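Local structure of ORF10 (Moritella marina, 6RIW) at residues Q600-L605 against E615-L620; L606-N611 against K939-V944. The protein is the ketosynthase-chain length factor didomain of a polyunsaturated fatty acid synthase, whose ketosynthase half probably catalyses the condensation step of acyl chain elongation. All blocks are in the same frame, centred on the assembly; numbering follows the deposited sequence.

Contact 1 (Q600-L605 against E615-L620)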
loop_
_atom_site.group_PDB
_atom_site.type_symbol
_atom_site.label_atom_id
_atom_site.label_comp_id
_atom_site.label_asym_id
_atom_site.label_seq_id
_atom_site.Cartn_x
_atom_site.Cartn_y
_atom_site.Cartn_z
ATOM N N GLN A 600 -21.181 -5.362 -19.859
ATOM C CA GLN A 600 -21.632 -6.738 -19.663
ATOM C C GLN A 600 -23.114 -6.891 -19.988
ATOM O O GLN A 600 -23.509 -7.861 -20.650
ATOM C CB GLN A 600 -21.367 -7.197 -18.235
ATOM C CG GLN A 600 -19.911 -7.448 -17.979
ATOM C CD GLN A 600 -19.675 -7.704 -16.527
ATOM O OE1 GLN A 600 -19.360 -6.771 -15.780
ATOM N NE2 GLN A 600 -19.867 -8.964 -16.099
ATOM N N ILE A 601 -23.950 -5.949 -19.537
ATOM C CA ILE A 601 -25.388 -6.069 -19.794
ATOM C C ILE A 601 -25.689 -5.753 -21.256
ATOM O O ILE A 601 -26.503 -6.426 -21.894
ATOM C CB ILE A 601 -26.195 -5.150 -18.854
ATOM C CG1 ILE A 601 -25.981 -5.530 -17.383
ATOM C CG2 ILE A 601 -27.675 -5.209 -19.210
ATOM C CD1 ILE A 601 -26.695 -6.764 -16.967
ATOM N N GLU A 602 -25.034 -4.735 -21.811
ATOM C CA GLU A 602 -25.236 -4.444 -23.232
ATOM C C GLU A 602 -24.904 -5.662 -24.089
ATOM O O GLU A 602 -25.693 -6.058 -24.961
ATOM C CB GLU A 602 -24.407 -3.233 -23.661
ATOM C CG GLU A 602 -24.600 -2.877 -25.134
ATOM C CD GLU A 602 -23.778 -1.673 -25.579
ATOM O OE1 GLU A 602 -22.583 -1.562 -25.208
ATOM O OE2 GLU A 602 -24.332 -0.837 -26.325
ATOM N N ASP A 603 -23.743 -6.282 -23.836
ATOM C CA ASP A 603 -23.337 -7.461 -24.601
ATOM C C ASP A 603 -24.318 -8.612 -24.434
ATOM O O ASP A 603 -24.603 -9.339 -25.395
ATOM C CB ASP A 603 -21.940 -7.916 -24.177
ATOM C CG ASP A 603 -20.845 -6.994 -24.674
ATOM O OD1 ASP A 603 -21.141 -6.077 -25.481
ATOM O OD2 ASP A 603 -19.681 -7.180 -24.247
ATOM N N SER A 604 -24.812 -8.825 -23.212
ATOM C CA SER A 604 -25.758 -9.902 -22.964
ATOM C C SER A 604 -27.039 -9.706 -23.766
ATOM O O SER A 604 -27.533 -10.642 -24.404
ATOM C CB SER A 604 -26.075 -9.963 -21.467
ATOM O OG SER A 604 -25.077 -10.677 -20.773
ATOM N N LEU A 605 -27.623 -8.512 -23.687
ATOM C CA LEU A 605 -28.861 -8.230 -24.413
ATOM C C LEU A 605 -28.676 -8.400 -25.912
ATOM O O LEU A 605 -29.527 -8.992 -26.593
ATOM C CB LEU A 605 -29.327 -6.812 -24.116
ATOM C CG LEU A 605 -29.751 -6.588 -22.666
ATOM C CD1 LEU A 605 -29.844 -5.083 -22.451
ATOM C CD2 LEU A 605 -31.079 -7.295 -22.387
ATOM N N GLU A 615 -33.435 3.385 -23.414
ATOM C CA GLU A 615 -33.862 3.741 -22.063
ATOM C C GLU A 615 -34.135 2.503 -21.216
ATOM O O GLU A 615 -33.846 2.498 -20.012
ATOM C CB GLU A 615 -35.091 4.649 -22.121
ATOM C CG GLU A 615 -34.821 5.955 -22.877
ATOM C CD GLU A 615 -35.619 7.150 -22.350
ATOM O OE1 GLU A 615 -35.201 8.299 -22.628
ATOM O OE2 GLU A 615 -36.657 6.943 -21.671
ATOM N N GLN A 616 -34.692 1.447 -21.820
ATOM C CA GLN A 616 -34.910 0.205 -21.082
ATOM C C GLN A 616 -33.585 -0.417 -20.656
ATOM O O GLN A 616 -33.457 -0.928 -19.531
ATOM C CB GLN A 616 -35.697 -0.793 -21.927
ATOM C CG GLN A 616 -37.195 -0.525 -21.939
ATOM C CD GLN A 616 -37.920 -1.393 -22.936
ATOM O OE1 GLN A 616 -37.330 -1.868 -23.915
ATOM N NE2 GLN A 616 -39.199 -1.626 -22.688
ATOM N N ARG A 617 -32.606 -0.418 -21.563
ATOM C CA ARG A 617 -31.308 -1.019 -21.272
ATOM C C ARG A 617 -30.588 -0.259 -20.165
ATOM O O ARG A 617 -29.937 -0.866 -19.304
ATOM C CB ARG A 617 -30.458 -1.050 -22.551
ATOM C CG ARG A 617 -29.015 -1.490 -22.350
ATOM C CD ARG A 617 -28.300 -1.673 -23.684
ATOM N NE ARG A 617 -27.744 -0.418 -24.174
ATOM C CZ ARG A 617 -28.078 0.147 -25.332
ATOM N NH1 ARG A 617 -28.973 -0.436 -26.125
ATOM N NH2 ARG A 617 -27.518 1.299 -25.696
ATOM N N GLU A 618 -30.692 1.075 -20.165
ATOM C CA GLU A 618 -30.049 1.855 -19.107
ATOM C C GLU A 618 -30.696 1.598 -17.758
ATOM O O GLU A 618 -29.994 1.457 -16.747
ATOM C CB GLU A 618 -30.085 3.343 -19.437
ATOM C CG GLU A 618 -29.153 3.688 -20.600
ATOM C CD GLU A 618 -29.146 5.161 -20.944
ATOM O OE1 GLU A 618 -30.084 5.871 -20.516
ATOM O OE2 GLU A 618 -28.211 5.600 -21.656
ATOM N N GLU A 619 -32.026 1.509 -17.731
ATOM C CA GLU A 619 -32.729 1.202 -16.492
ATOM C C GLU A 619 -32.380 -0.190 -15.973
ATOM O O GLU A 619 -32.162 -0.368 -14.775
ATOM C CB GLU A 619 -34.234 1.313 -16.705
ATOM C CG GLU A 619 -35.046 0.903 -15.491
ATOM C CD GLU A 619 -35.043 1.976 -14.408
ATOM O OE1 GLU A 619 -34.511 3.086 -14.669
ATOM O OE2 GLU A 619 -35.583 1.715 -13.307
ATOM N N LEU A 620 -32.361 -1.195 -16.850
ATOM C CA LEU A 620 -31.956 -2.532 -16.428
ATOM C C LEU A 620 -30.524 -2.530 -15.894
ATOM O O LEU A 620 -30.227 -3.159 -14.865
ATOM C CB LEU A 620 -32.080 -3.497 -17.603
ATOM C CG LEU A 620 -31.696 -4.950 -17.324
ATOM C CD1 LEU A 620 -32.631 -5.567 -16.317
ATOM C CD2 LEU A 620 -31.733 -5.717 -18.629
#
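A helical hairpin, in which helix 597-608 turns back through a short connection into helix 614-628, brings I601, E602 and L605 against R617 and L620 in the second ketosynthase-like region of the chain, probably its chain length factor domain. Over these segments the axes come no closer than 10.2 Å and their directions differ by 129°, a splayed rather than a strictly antiparallel pair, so side chains and not backbones bridge the gap. The example illustrates how an apolar interior can be roofed by a charged pair. Inside, L605 and L620 reach toward each other tip to tip, methyl CD2 of L605 lying 4.1 Å from CD2 of L620. The same L620 methyl also meets CG2 of I601, a branch held anti to its own backbone N, and L145 of helix 129-148 packs against both I601 and L620. The second methyl of L605 turns to the arginine: CD1 rests 3.7 Å from R617 CG and follows the aliphatic chain on to CD. At CD the arginine bends, chi3 of 86° turning NE aside, and NE comes beside CG of E602, whose extended chain slants across it. The charged ends are loosely coupled. E602 has its stronger partner in K47, which forms a salt bridge with OE1, and this probably helps to hold the carboxylate where it is. Toward R617 the salt bridge is long, and no N-H is directed at the oxygen: E602 OE2 stands 3.7 Å above one face of the guanidinium, offset toward its rim, and 3.9 Å from R617 NH2.

Contact 2 (L606-N611 against K939-V944); sequences LQQGIN and KHLNKV
Q608 lays its side chain across L941 and V944, its CG 3.5 Å from V944 CG1 and its amide beside CB and CD1 of L941. This is a worked case of a helix C-terminus supplying polar groups to an extended loop. NE2 of Q608 donates to N942 O at 2.9 Å, with the acceptor close to the amide plane, and the backbone of N942 answers from its N to Q608 O at 3.1 Å. The Q608 amide has further partners in D152 O, which accepts from NE2, and the backbone N of Q154, which donates to OE1; an alanine here would probably leave these carbonyls and that N-H without their mate and open a gap beside V944. One residue back, Q607 O receives ND2 of N942 in a nearly straight bond (2.9 Å, 166°), the oxygen lying in the plane of the asparagine amide. CG of N942 lies anti to its own carbonyl carbon (chi1 -43°), on the side of its backbone N. OE1 of Q607 passes V944 CB at 3.5 Å on its way to the backbone N of N945. G609 ends the helix in a Schellman motif; at its backbone angles (phi 96°) a CB would be jammed against the carbonyl O of the residue before and would also crowd N942 ND2. A water donates to Q608 O and H940 O; CD1 of I610 packs on L941 CD2 at 3.7 Å. The end of helix 597-608 is thereby fastened to the loop that follows helix 929-934, with H150, D152 and Q154, beyond helix 129-148, as neighbours.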
loop_
_atom_site.group_PDB
_atom_site.type_symbol
_atom_site.label_atom_id
_atom_site.label_comp_id
_atom_site.label_asym_id
_atom_site.label_seq_id
_atom_site.Cartn_x
_atom_site.Cartn_y
_atom_site.Cartn_z
ATOM N N LEU A 606 -27.569 -7.877 -26.442
ATOM C CA LEU A 606 -27.278 -8.036 -27.863
ATOM C C LEU A 606 -27.147 -9.505 -28.226
ATOM O O LEU A 606 -27.842 -10.010 -29.118
ATOM C CB LEU A 606 -25.993 -7.269 -28.206
ATOM C CG LEU A 606 -25.802 -6.893 -29.674
ATOM C CD1 LEU A 606 -26.950 -6.029 -30.137
ATOM C CD2 LEU A 606 -24.478 -6.174 -29.836
ATOM N N GLN A 607 -26.254 -10.219 -27.546
ATOM C CA GLN A 607 -25.957 -11.574 -27.973
ATOM C C GLN A 607 -27.153 -12.489 -27.811
ATOM O O GLN A 607 -27.325 -13.410 -28.618
ATOM C CB GLN A 607 -24.750 -12.123 -27.219
ATOM C CG GLN A 607 -23.452 -11.491 -27.705
ATOM C CD GLN A 607 -22.286 -11.777 -26.806
ATOM O OE1 GLN A 607 -22.201 -12.837 -26.186
ATOM N NE2 GLN A 607 -21.354 -10.834 -26.746
ATOM N N GLN A 608 -28.002 -12.249 -26.801
ATOM C CA GLN A 608 -29.102 -13.174 -26.581
ATOM C C GLN A 608 -30.308 -12.864 -27.454
ATOM O O GLN A 608 -31.241 -13.673 -27.492
ATOM C CB GLN A 608 -29.510 -13.183 -25.104
ATOM C CG GLN A 608 -28.380 -13.744 -24.209
ATOM C CD GLN A 608 -28.914 -14.432 -22.963
ATOM O OE1 GLN A 608 -29.299 -13.769 -22.020
ATOM N NE2 GLN A 608 -28.911 -15.765 -22.951
ATOM N N GLY A 609 -30.312 -11.724 -28.129
ATOM C CA GLY A 609 -31.318 -11.429 -29.124
ATOM C C GLY A 609 -32.484 -10.610 -28.636
ATOM O O GLY A 609 -33.529 -10.592 -29.298
ATOM N N ILE A 610 -32.347 -9.919 -27.510
ATOM C CA ILE A 610 -33.439 -9.131 -26.945
ATOM C C ILE A 610 -33.115 -7.661 -27.158
ATOM O O ILE A 610 -32.179 -7.121 -26.549
ATOM C CB ILE A 610 -33.659 -9.446 -25.464
ATOM C CG1 ILE A 610 -33.992 -10.927 -25.299
ATOM C CG2 ILE A 610 -34.775 -8.556 -24.898
ATOM C CD1 ILE A 610 -35.307 -11.370 -25.950
ATOM N N ASN A 611 -33.886 -7.007 -28.020
ATOM C CA ASN A 611 -33.614 -5.636 -28.441
ATOM C C ASN A 611 -34.466 -4.718 -27.571
ATOM O O ASN A 611 -35.608 -4.413 -27.901
ATOM C CB ASN A 611 -33.915 -5.448 -29.933
ATOM C CG ASN A 611 -33.710 -4.004 -30.405
ATOM O OD1 ASN A 611 -32.837 -3.283 -29.902
ATOM N ND2 ASN A 611 -34.506 -3.582 -31.392
ATOM N N LYS A 939 -39.732 -16.047 -25.103
ATOM C CA LYS A 939 -38.766 -15.978 -26.194
ATOM C C LYS A 939 -37.704 -17.071 -26.081
ATOM O O LYS A 939 -37.412 -17.577 -24.994
ATOM C CB LYS A 939 -38.092 -14.606 -26.230
ATOM C CG LYS A 939 -39.062 -13.447 -26.288
ATOM C CD LYS A 939 -39.494 -13.151 -27.719
ATOM C CE LYS A 939 -39.961 -11.698 -27.875
ATOM N NZ LYS A 939 -38.807 -10.749 -27.997
ATOM N N HIS A 940 -37.137 -17.447 -27.227
ATOM C CA HIS A 940 -35.925 -18.255 -27.259
ATOM C C HIS A 940 -34.728 -17.312 -27.237
ATOM O O HIS A 940 -34.615 -16.442 -28.108
ATOM C CB HIS A 940 -35.886 -19.134 -28.506
ATOM C CG HIS A 940 -36.973 -20.169 -28.542
ATOM N ND1 HIS A 940 -38.253 -19.894 -28.983
ATOM C CD2 HIS A 940 -36.971 -21.479 -28.188
ATOM C CE1 HIS A 940 -38.992 -20.987 -28.901
ATOM N NE2 HIS A 940 -38.238 -21.962 -28.423
ATOM N N LEU A 941 -33.850 -17.460 -26.240
ATOM C CA LEU A 941 -32.624 -16.667 -26.167
ATOM C C LEU A 941 -31.466 -17.437 -26.785
ATOM O O LEU A 941 -31.365 -18.654 -26.609
ATOM C CB LEU A 941 -32.267 -16.321 -24.714
ATOM C CG LEU A 941 -33.360 -15.674 -23.855
ATOM C CD1 LEU A 941 -32.834 -15.184 -22.497
ATOM C CD2 LEU A 941 -34.011 -14.529 -24.632
ATOM N N ASN A 942 -30.576 -16.725 -27.479
ATOM C CA ASN A 942 -29.298 -17.316 -27.856
ATOM C C ASN A 942 -28.391 -17.419 -26.630
ATOM O O ASN A 942 -28.454 -16.595 -25.722
ATOM C CB ASN A 942 -28.563 -16.477 -28.905
ATOM C CG ASN A 942 -29.456 -15.967 -29.996
ATOM O OD1 ASN A 942 -30.230 -16.723 -30.582
ATOM N ND2 ASN A 942 -29.341 -14.672 -30.289
ATOM N N LYS A 943 -27.529 -18.430 -26.620
ATOM C CA LYS A 943 -26.475 -18.463 -25.611
ATOM C C LYS A 943 -25.462 -17.354 -25.884
ATOM O O LYS A 943 -25.160 -17.040 -27.042
ATOM C CB LYS A 943 -25.791 -19.831 -25.601
ATOM C CG LYS A 943 -26.706 -20.967 -25.147
ATOM C CD LYS A 943 -25.948 -21.972 -24.284
ATOM C CE LYS A 943 -26.046 -23.375 -24.868
ATOM N NZ LYS A 943 -27.466 -23.737 -25.138
ATOM N N VAL A 944 -24.949 -16.729 -24.808
ATOM C CA VAL A 944 -23.889 -15.743 -24.989
ATOM C C VAL A 944 -22.587 -16.447 -25.342
ATOM O O VAL A 944 -22.371 -17.635 -25.055
ATOM C CB VAL A 944 -23.688 -14.857 -23.747
ATOM C CG1 VAL A 944 -24.936 -14.060 -23.478
ATOM C CG2 VAL A 944 -23.318 -15.726 -22.548
HETATM O O HOH W 1 -33.629 -14.199 -29.063
#

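From the N terminus the chain first enters contact 1 at 600-605 and runs straight on into 606-611, the opening half of contact 2, so helix 597-608 serves both. Contact 1 closes soon afterwards at 615-620, a local loop of nine residues; contact 2 closes only at 939-944, after 327 intervening residues. The segments alternate, so the loops cross. Their centres lie about 12 Å apart and they touch directly: L605 O and I610 N, 3.1 Å apart, probably form a hydrogen bond across the helix end, and S604 CA packs near V944 CG1. Together they tie helix 597-608 to helix 614-628 and to the extended chain after helix 929-934.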